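Local coordinates for protein trichothecene 3-O-acetyltransferase (Gibberella zeae, PDB 2RKV) that transfers an acetyl group from acetyl-coenzyme A to the 3-hydroxyl of trichothecene mycotoxins, as a member of the BAHD acyltransferase superfamily, at residues S40-G45 and P82-K87; F289-D294 and S336-A341. One frame throughout, in Å; residues are numbered along the deposited sequence.

Interaction 1: residues S40-G45 and P82-K87; sequences STFEQG and PRVVVK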
ATOM      1  N   SER A  40      -6.595  22.348 -15.988  1.00 11.02           N
ATOM      2  CA  SER A  40      -6.516  22.067 -17.431  1.00 11.65           C
ATOM      3  C   SER A  40      -5.267  21.240 -17.796  1.00 11.65           C
ATOM      4  O   SER A  40      -5.335  20.342 -18.639  1.00 10.95           O
ATOM      5  CB  SER A  40      -6.609  23.349 -18.260  1.00 12.53           C
ATOM      6  OG  SER A  40      -5.584  24.240 -17.917  1.00 14.57           O
ATOM      7  N   THR A  41      -4.140  21.528 -17.152  1.00 11.43           N
ATOM      8  CA  THR A  41      -2.922  20.734 -17.357  1.00 11.84           C
ATOM      9  C   THR A  41      -3.167  19.286 -16.959  1.00 11.65           C
ATOM     10  O   THR A  41      -2.806  18.360 -17.690  1.00 11.41           O
ATOM     11  CB  THR A  41      -1.729  21.304 -16.568  1.00 11.59           C
ATOM     12  OG1 THR A  41      -1.353  22.557 -17.156  1.00 12.55           O
ATOM     13  CG2 THR A  41      -0.525  20.324 -16.589  1.00 12.50           C
ATOM     14  N   PHE A  42      -3.806  19.095 -15.813  1.00 11.38           N
ATOM     15  CA  PHE A  42      -4.097  17.746 -15.334  1.00 11.74           C
ATOM     16  C   PHE A  42      -5.074  16.998 -16.254  1.00 11.67           C
ATOM     17  O   PHE A  42      -4.862  15.825 -16.580  1.00 12.02           O
ATOM     18  CB  PHE A  42      -4.617  17.811 -13.901  1.00 12.31           C
ATOM     19  CG  PHE A  42      -4.452  16.533 -13.144  1.00 11.84           C
ATOM     20  CD1 PHE A  42      -5.554  15.714 -12.893  1.00 14.11           C
ATOM     21  CD2 PHE A  42      -3.201  16.147 -12.675  1.00 12.75           C
ATOM     22  CE1 PHE A  42      -5.413  14.522 -12.190  1.00 14.95           C
ATOM     23  CE2 PHE A  42      -3.048  14.960 -11.965  1.00 12.45           C
ATOM     24  CZ  PHE A  42      -4.159  14.147 -11.726  1.00 13.54           C
ATOM     25  N   GLU A  43      -6.120  17.685 -16.711  1.00 11.55           N
ATOM     26  CA  GLU A  43      -7.103  17.058 -17.593  1.00 12.10           C
ATOM     27  C   GLU A  43      -6.489  16.687 -18.939  1.00 11.86           C
ATOM     28  O   GLU A  43      -6.770  15.613 -19.484  1.00 12.03           O
ATOM     29  CB  GLU A  43      -8.354  17.936 -17.733  1.00 12.75           C
ATOM     30  CG  GLU A  43      -9.130  17.993 -16.414  0.50 13.53           C
ATOM     31  CD  GLU A  43     -10.598  18.332 -16.567  0.50 16.47           C
ATOM     32  OE1 GLU A  43     -10.917  19.492 -16.900  0.50 15.99           O
ATOM     33  OE2 GLU A  43     -11.438  17.439 -16.313  0.50 18.07           O
ATOM     34  N   GLN A  44      -5.628  17.567 -19.450  1.00 11.81           N
ATOM     35  CA  GLN A  44      -4.934  17.309 -20.706  0.50 11.76           C
ATOM     36  C   GLN A  44      -3.976  16.119 -20.559  1.00 11.54           C
ATOM     37  O   GLN A  44      -3.843  15.301 -21.479  1.00 11.45           O
ATOM     38  CB  GLN A  44      -4.222  18.577 -21.197  0.50 11.94           C
ATOM     39  CG  GLN A  44      -5.183  19.597 -21.812  0.50 13.39           C
ATOM     40  CD  GLN A  44      -4.746  21.050 -21.641  0.50 15.09           C
ATOM     41  OE1 GLN A  44      -3.603  21.343 -21.282  0.50 15.73           O
ATOM     42  NE2 GLN A  44      -5.670  21.969 -21.892  0.50 15.23           N
ATOM     43  N   GLY A  45      -3.335  16.004 -19.394  1.00 10.94           N
ATOM     44  CA  GLY A  45      -2.472  14.859 -19.098  1.00 10.81           C
ATOM     45  C   GLY A  45      -3.260  13.557 -19.106  1.00 10.47           C
ATOM     46  O   GLY A  45      -2.833  12.557 -19.700  1.00 10.62           O
ATOM     47  N   PRO A  82      -9.710   8.536 -17.406  1.00 13.07           N
ATOM     48  CA  PRO A  82      -9.952   8.273 -15.985  1.00 13.40           C
ATOM     49  C   PRO A  82     -10.665   9.463 -15.349  1.00 13.76           C
ATOM     50  O   PRO A  82     -10.386  10.605 -15.721  1.00 14.22           O
ATOM     51  CB  PRO A  82      -8.541   8.151 -15.404  1.00 13.40           C
ATOM     52  CG  PRO A  82      -7.670   7.820 -16.564  1.00 13.47           C
ATOM     53  CD  PRO A  82      -8.268   8.577 -17.708  1.00 12.92           C
ATOM     54  N   ARG A  83     -11.583   9.192 -14.425  1.00 14.10           N
ATOM     55  CA  ARG A  83     -12.358  10.248 -13.768  1.00 14.78           C
ATOM     56  C   ARG A  83     -11.515  11.050 -12.791  1.00 14.31           C
ATOM     57  O   ARG A  83     -10.862  10.474 -11.910  1.00 13.89           O
ATOM     58  CB  ARG A  83     -13.535   9.654 -12.996  1.00 15.08           C
ATOM     59  CG  ARG A  83     -14.638   9.060 -13.862  1.00 16.86           C
ATOM     60  CD  ARG A  83     -15.673   8.367 -12.995  1.00 18.64           C
ATOM     61  NE  ARG A  83     -16.871   8.017 -13.756  1.00 20.90           N
ATOM     62  CZ  ARG A  83     -17.977   7.497 -13.229  1.00 22.50           C
ATOM     63  NH1 ARG A  83     -18.052   7.253 -11.926  1.00 24.10           N
ATOM     64  NH2 ARG A  83     -19.012   7.219 -14.008  1.00 22.54           N
ATOM     65  N   VAL A  84     -11.538  12.371 -12.947  1.00 14.40           N
ATOM     66  CA  VAL A  84     -11.018  13.278 -11.920  1.00 14.06           C
ATOM     67  C   VAL A  84     -12.158  14.133 -11.368  1.00 14.09           C
ATOM     68  O   VAL A  84     -13.007  14.622 -12.115  1.00 14.50           O
ATOM     69  CB  VAL A  84      -9.809  14.148 -12.408  1.00 14.61           C
ATOM     70  CG1 VAL A  84     -10.221  15.139 -13.478  1.00 15.49           C
ATOM     71  CG2 VAL A  84      -9.135  14.873 -11.222  1.00 14.56           C
ATOM     72  N   VAL A  85     -12.188  14.251 -10.049  1.00 13.22           N
ATOM     73  CA  VAL A  85     -13.135  15.106  -9.349  1.00 13.07           C
ATOM     74  C   VAL A  85     -12.330  16.310  -8.885  1.00 12.76           C
ATOM     75  O   VAL A  85     -11.232  16.156  -8.354  1.00 12.08           O
ATOM     76  CB  VAL A  85     -13.742  14.377  -8.110  1.00 13.50           C
ATOM     77  CG1 VAL A  85     -14.525  15.346  -7.206  1.00 14.11           C
ATOM     78  CG2 VAL A  85     -14.639  13.225  -8.547  1.00 15.69           C
ATOM     79  N   VAL A  86     -12.879  17.505  -9.090  1.00 11.99           N
ATOM     80  CA  VAL A  86     -12.276  18.729  -8.585  1.00 12.32           C
ATOM     81  C   VAL A  86     -13.144  19.233  -7.439  1.00 12.36           C
ATOM     82  O   VAL A  86     -14.361  19.394  -7.606  1.00 12.79           O
ATOM     83  CB  VAL A  86     -12.139  19.801  -9.697  1.00 12.75           C
ATOM     84  CG1 VAL A  86     -11.481  21.072  -9.155  1.00 12.72           C
ATOM     85  CG2 VAL A  86     -11.346  19.237 -10.888  1.00 13.99           C
ATOM     86  N   LYS A  87     -12.517  19.424  -6.280  1.00 12.07           N
ATOM     87  CA  LYS A  87     -13.181  19.890  -5.066  0.50 12.22           C
ATOM     88  C   LYS A  87     -12.523  21.166  -4.557  1.00 11.95           C
ATOM     89  O   LYS A  87     -11.319  21.173  -4.290  1.00 11.57           O
ATOM     90  CB  LYS A  87     -13.057  18.833  -3.971  0.50 12.22           C
ATOM     91  CG  LYS A  87     -14.299  18.028  -3.672  0.50 13.85           C
ATOM     92  CD  LYS A  87     -14.337  17.786  -2.178  0.50 13.63           C
ATOM     93  CE  LYS A  87     -15.213  16.621  -1.784  0.50 13.79           C
ATOM     94  NZ  LYS A  87     -15.201  16.531  -0.310  0.50 10.50           N
TER
HETATM   95  O   HOH W   1     -13.520  17.004 -13.904  1.00 35.32           O
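Segments 40-45 and 82-87 come closest at Glu43 and Val84, whose CA atoms lie 7.9 Å apart, a separation bridged by side chains and one water, with no direct hydrogen bond between the two. Val84 does the work for the strand, each of its two methyls meeting a different helix residue. CG2, anti to the backbone N, approaches the Phe42 ring obliquely at CE1 (3.9 Å), with CD1 almost as near. The other methyl, CG1, sits between the backbone N and the carbonyl carbon (chi1 67°) and meets Glu43 OE2 at 3.8 Å, a van der Waals approach. Glu43 arrives across Val84 at about a right angle: its CB leaves the helix beside the contact, and the chain, extended beyond CG, carries the carboxylate over to the strand. There a water donates to Glu43 OE2 (3.2 Å) and to Val84 O (3.0 Å). Leu139 of strand 137-144 touches both Phe42 and Val84, while Leu171 and Cys175 of helix 161-176 also pack on the ring. This is helix-on-sheet packing at an outermost strand of the five-stranded mixed sheet in the N-terminal part of the fold. The chemistry changes across the contact, from the buried aromatic ring to the exposed carboxylate, which implies dispersion on the inner side and a water-mediated polar link on the exposed side.

Interaction 2: residues F289-D294 and S336-A341; sequences FCRAVD and SELDPA. With COA (coenzyme A), chain B.
Arg291 and Leu338 make an unlikely pair: a methyl, Leu338 CD1, lies 3.6 Å from the guanidinium nitrogen NH1 of Arg291, approaching the flat group obliquely. The two side chains cross at about a right angle. Arg291 reaches this place fully stretched, with CG anti to the backbone N (chi1 -168°) and the chain extended to NE, and its polar end is held from outside the two segments: NH2 forms salt bridges with Asp263 and Asp262 at the start of helix 261-277. One face of the guanidinium is covered by coenzyme A, whose methyl CEP lies 4.1 Å above the guanidinium plane, displaced from its centre. The paired carboxylates would be expected to balance the buried charge, leaving the planar group to serve as a packing surface for the pantetheine arm.

Leu338's second methyl, CD2, lies against Val293, 3.8 Å from CG2 and only slightly farther from CG1. Strand 286-294 belongs to the mixed seven-stranded sheet of this BAHD-type enzyme, and its alternation sends Arg291 and Val293 toward the loop before helix 340-356, while Ala292 between them touches the bound T-2 toxin. Asp339, next to Leu338, is the N-cap of that helix, with OD2 accepting from Ser342 N. At the strand's end the backbone takes hold of the cofactor: Asp294 N donates to the pantetheine carbonyl O9P over 2.7 Å, with an N-H...O angle of 152°. Val293 CG2 also meets the cofactor methyl CEP, at 3.8 Å.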
ATOM      1  N   PHE A 289       4.034 -11.722  12.126  1.00 11.31           N
ATOM      2  CA  PHE A 289       4.296 -10.533  11.303  1.00 10.77           C
ATOM      3  C   PHE A 289       4.025 -10.923   9.852  1.00 10.50           C
ATOM      4  O   PHE A 289       4.580 -11.917   9.362  1.00  9.79           O
ATOM      5  CB  PHE A 289       5.756 -10.087  11.451  1.00 10.74           C
ATOM      6  CG  PHE A 289       6.034  -8.686  10.955  1.00 10.94           C
ATOM      7  CD1 PHE A 289       6.117  -7.629  11.848  1.00 10.11           C
ATOM      8  CD2 PHE A 289       6.236  -8.427   9.589  1.00 12.28           C
ATOM      9  CE1 PHE A 289       6.404  -6.324  11.408  1.00 11.79           C
ATOM     10  CE2 PHE A 289       6.510  -7.114   9.138  1.00 11.79           C
ATOM     11  CZ  PHE A 289       6.590  -6.072  10.046  1.00 11.19           C
ATOM     12  N   CYS A 290       3.172 -10.147   9.173  1.00 10.27           N
ATOM     13  CA  CYS A 290       2.883 -10.371   7.760  1.00 10.91           C
ATOM     14  C   CYS A 290       3.436  -9.162   7.017  1.00 10.45           C
ATOM     15  O   CYS A 290       2.970  -8.038   7.242  1.00 10.54           O
ATOM     16  CB  CYS A 290       1.370 -10.460   7.527  1.00 11.39           C
ATOM     17  SG  CYS A 290       0.505 -11.715   8.536  1.00 13.74           S
ATOM     18  N   ARG A 291       4.426  -9.387   6.158  1.00 10.26           N
ATOM     19  CA  ARG A 291       5.114  -8.281   5.469  1.00 10.08           C
ATOM     20  C   ARG A 291       4.857  -8.313   3.961  1.00 10.07           C
ATOM     21  O   ARG A 291       5.133  -9.314   3.315  1.00  9.83           O
ATOM     22  CB  ARG A 291       6.624  -8.356   5.727  1.00  9.95           C
ATOM     23  CG  ARG A 291       7.390  -7.113   5.318  1.00  9.60           C
ATOM     24  CD  ARG A 291       8.891  -7.394   5.263  1.00  9.81           C
ATOM     25  NE  ARG A 291       9.712  -6.184   5.295  1.00 10.17           N
ATOM     26  CZ  ARG A 291      11.043  -6.204   5.378  1.00  9.59           C
ATOM     27  NH1 ARG A 291      11.670  -7.376   5.429  1.00  8.56           N
ATOM     28  NH2 ARG A 291      11.738  -5.072   5.409  1.00  9.80           N
ATOM     29  N   ALA A 292       4.324  -7.219   3.409  1.00 10.69           N
ATOM     30  CA  ALA A 292       4.108  -7.138   1.959  1.00 10.48           C
ATOM     31  C   ALA A 292       5.447  -7.056   1.231  1.00 10.70           C
ATOM     32  O   ALA A 292       6.344  -6.296   1.629  1.00 11.22           O
ATOM     33  CB  ALA A 292       3.234  -5.943   1.601  1.00 10.67           C
ATOM     34  N   VAL A 293       5.576  -7.836   0.163  1.00 10.61           N
ATOM     35  CA  VAL A 293       6.811  -7.884  -0.612  1.00 11.20           C
ATOM     36  C   VAL A 293       6.462  -7.849  -2.106  1.00 11.83           C
ATOM     37  O   VAL A 293       5.698  -8.687  -2.590  1.00 12.89           O
ATOM     38  CB  VAL A 293       7.655  -9.151  -0.285  1.00 11.28           C
ATOM     39  CG1 VAL A 293       8.962  -9.176  -1.102  1.00 12.37           C
ATOM     40  CG2 VAL A 293       7.966  -9.209   1.209  1.00 10.59           C
ATOM     41  N   ASP A 294       7.036  -6.878  -2.811  1.00 11.58           N
ATOM     42  CA  ASP A 294       6.948  -6.779  -4.268  1.00 11.79           C
ATOM     43  C   ASP A 294       7.628  -8.004  -4.853  1.00 11.97           C
ATOM     44  O   ASP A 294       8.808  -8.270  -4.563  1.00 12.52           O
ATOM     45  CB  ASP A 294       7.639  -5.488  -4.741  1.00 11.47           C
ATOM     46  CG  ASP A 294       7.698  -5.347  -6.269  1.00 12.33           C
ATOM     47  OD1 ASP A 294       6.987  -6.083  -6.994  1.00 12.19           O
ATOM     48  OD2 ASP A 294       8.462  -4.461  -6.729  1.00 13.16           O
ATOM     49  N   SER A 336      15.430 -13.062   6.534  1.00 12.34           N
ATOM     50  CA  SER A 336      15.601 -14.491   6.208  1.00 13.24           C
ATOM     51  C   SER A 336      14.595 -15.028   5.176  1.00 13.57           C
ATOM     52  O   SER A 336      14.819 -16.082   4.581  1.00 14.08           O
ATOM     53  CB  SER A 336      15.558 -15.347   7.479  1.00 13.63           C
ATOM     54  OG  SER A 336      14.235 -15.478   7.971  1.00 15.66           O
ATOM     55  N   GLU A 337      13.494 -14.301   4.981  1.00 13.43           N
ATOM     56  CA  GLU A 337      12.419 -14.720   4.072  1.00 13.99           C
ATOM     57  C   GLU A 337      12.484 -14.059   2.692  1.00 13.91           C
ATOM     58  O   GLU A 337      11.609 -14.280   1.860  1.00 12.93           O
ATOM     59  CB  GLU A 337      11.046 -14.454   4.708  1.00 14.69           C
ATOM     60  CG  GLU A 337      10.607 -15.518   5.698  1.00 17.12           C
ATOM     61  CD  GLU A 337      10.498 -16.880   5.027  1.00 21.19           C
ATOM     62  OE1 GLU A 337       9.606 -17.081   4.159  1.00 21.81           O
ATOM     63  OE2 GLU A 337      11.337 -17.734   5.345  1.00 22.81           O
ATOM     64  N   LEU A 338      13.508 -13.240   2.456  1.00 13.49           N
ATOM     65  CA  LEU A 338      13.566 -12.441   1.229  1.00 14.19           C
ATOM     66  C   LEU A 338      14.450 -13.015   0.125  1.00 15.28           C
ATOM     67  O   LEU A 338      14.756 -12.324  -0.851  1.00 16.11           O
ATOM     68  CB  LEU A 338      13.988 -11.003   1.545  1.00 13.91           C
ATOM     69  CG  LEU A 338      12.994 -10.202   2.380  1.00 13.22           C
ATOM     70  CD1 LEU A 338      13.579  -8.839   2.713  1.00 13.79           C
ATOM     71  CD2 LEU A 338      11.625 -10.077   1.667  1.00 12.78           C
ATOM     72  N   ASP A 339      14.849 -14.272   0.268  1.00 15.88           N
ATOM     73  CA  ASP A 339      15.591 -14.947  -0.790  1.00 16.64           C
ATOM     74  C   ASP A 339      14.743 -15.009  -2.079  1.00 16.38           C
ATOM     75  O   ASP A 339      13.616 -15.523  -2.065  1.00 16.14           O
ATOM     76  CB  ASP A 339      15.996 -16.347  -0.335  1.00 17.11           C
ATOM     77  CG  ASP A 339      16.631 -17.153  -1.438  0.70 18.84           C
ATOM     78  OD1 ASP A 339      17.774 -16.831  -1.827  0.70 21.32           O
ATOM     79  OD2 ASP A 339      15.985 -18.105  -1.918  0.70 20.73           O
ATOM     80  N   PRO A 340      15.271 -14.466  -3.194  1.00 16.90           N
ATOM     81  CA  PRO A 340      14.516 -14.432  -4.454  1.00 16.92           C
ATOM     82  C   PRO A 340      13.962 -15.789  -4.910  1.00 16.89           C
ATOM     83  O   PRO A 340      12.815 -15.853  -5.372  1.00 16.77           O
ATOM     84  CB  PRO A 340      15.540 -13.894  -5.463  1.00 17.31           C
ATOM     85  CG  PRO A 340      16.463 -13.084  -4.647  1.00 17.86           C
ATOM     86  CD  PRO A 340      16.584 -13.808  -3.334  1.00 17.29           C
ATOM     87  N   ALA A 341      14.754 -16.858  -4.782  1.00 16.86           N
ATOM     88  CA  ALA A 341      14.278 -18.190  -5.187  1.00 16.74           C
ATOM     89  C   ALA A 341      13.070 -18.623  -4.353  1.00 16.22           C
ATOM     90  O   ALA A 341      12.127 -19.222  -4.882  1.00 16.72           O
ATOM     91  CB  ALA A 341      15.393 -19.235  -5.116  1.00 16.98           C
TER
HETATM   92  N1A COA B 452      25.834  -5.474   2.142  1.00 15.07           N
HETATM   93  C2A COA B 452      25.109  -4.674   3.001  1.00 15.99           C
HETATM   94  N3A COA B 452      23.823  -4.287   2.676  1.00 14.28           N
HETATM   95  C4A COA B 452      23.282  -4.706   1.502  1.00 15.70           C
HETATM   96  C5A COA B 452      23.999  -5.520   0.623  1.00 15.89           C
HETATM   97  C6A COA B 452      25.297  -5.909   0.946  1.00 16.68           C
HETATM   98  N6A COA B 452      26.081  -6.454   0.011  1.00 17.10           N
HETATM   99  N7A COA B 452      23.212  -5.779  -0.452  1.00 17.87           N
HETATM  100  C8A COA B 452      22.024  -5.152  -0.274  1.00 16.54           C
HETATM  101  N9A COA B 452      22.056  -4.487   0.930  1.00 15.74           N
HETATM  102  C1B COA B 452      21.003  -3.637   1.502  1.00 17.37           C
HETATM  103  C2B COA B 452      20.931  -2.336   0.730  1.00 17.81           C
HETATM  104  O2B COA B 452      21.931  -1.448   1.135  1.00 17.47           O
HETATM  105  C3B COA B 452      19.541  -1.871   1.095  1.00 19.53           C
HETATM  106  O3B COA B 452      19.543  -1.420   2.415  1.00 19.85           O
HETATM  107  P3B COA B 452      19.327   0.118   2.759  1.00 19.53           P
HETATM  108  O7A COA B 452      18.009   0.551   2.152  1.00 20.36           O
HETATM  109  O8A COA B 452      20.494   0.852   2.151  1.00 22.79           O
HETATM  110  O9A COA B 452      19.332   0.258   4.256  1.00 18.47           O
HETATM  111  C4B COA B 452      18.769  -3.159   1.184  1.00 19.61           C
HETATM  112  O4B COA B 452      19.712  -4.207   1.369  1.00 19.26           O
HETATM  113  C5B COA B 452      17.939  -3.373  -0.057  1.00 21.81           C
HETATM  114  O5B COA B 452      17.149  -4.448   0.337  1.00 23.93           O
HETATM  115  P1A COA B 452      15.793  -4.789  -0.420  0.60 24.21           P
HETATM  116  O1A COA B 452      15.976  -4.657  -1.930  0.60 21.19           O
HETATM  117  O2A COA B 452      15.322  -6.155   0.023  0.60 24.72           O
HETATM  118  O3A COA B 452      14.784  -3.598  -0.075  1.00 19.92           O
HETATM  119  P2A COA B 452      14.332  -3.089   1.366  1.00 15.58           P
HETATM  120  O4A COA B 452      14.481  -1.586   1.390  1.00 13.93           O
HETATM  121  O5A COA B 452      14.989  -3.826   2.498  1.00 17.35           O
HETATM  122  O6A COA B 452      12.781  -3.457   1.376  1.00 16.27           O
HETATM  123  CBP COA B 452      10.888  -4.842   1.004  1.00 16.43           C
HETATM  124  CCP COA B 452      12.333  -4.794   1.497  1.00 14.97           C
HETATM  125  CDP COA B 452      10.030  -3.909   1.862  1.00 15.63           C
HETATM  126  CEP COA B 452      10.345  -6.259   1.177  1.00 16.86           C
HETATM  127  CAP COA B 452      10.896  -4.405  -0.469  1.00 17.55           C
HETATM  128  OAP COA B 452      11.685  -5.276  -1.254  1.00 19.31           O
HETATM  129  C9P COA B 452       9.523  -4.386  -1.056  1.00 19.51           C
HETATM  130  O9P COA B 452       9.026  -5.551  -1.649  1.00 18.71           O
HETATM  131  N8P COA B 452       8.873  -3.233  -0.965  1.00 20.95           N
HETATM  132  C7P COA B 452       7.524  -3.058  -1.440  1.00 22.78           C
HETATM  133  C6P COA B 452       6.531  -3.663  -0.458  1.00 25.38           C
HETATM  134  C5P COA B 452       5.168  -3.394  -1.022  1.00 27.88           C
HETATM  135  O5P COA B 452       4.931  -3.655  -2.220  1.00 29.96           O
HETATM  136  N4P COA B 452       4.281  -2.873  -0.184  1.00 26.50           N

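From the N terminus, interaction 1 closes first: the chain leaves helix 35-52, passes through strands 59-63 and 72-76, and returns as strand 83-88, 36 residues separating segments 40-45 and 82-87. Interaction 2 opens much later, when strand 286-294 is followed by helix 296-299, strand 310-318 and helices 319-324 and 327-335 before residues 336-341 come back, a loop of 41 residues. The two loops run in series, neither nested nor crossed. The centres of interactions 1 and 2 lie about 37 Å apart, on opposite sides of the chain's centre, and the contacts do not touch. One ties a helix to the edge of the five-stranded sheet; the other joins the seven-stranded sheet to a helix-leading loop beside the coenzyme A site.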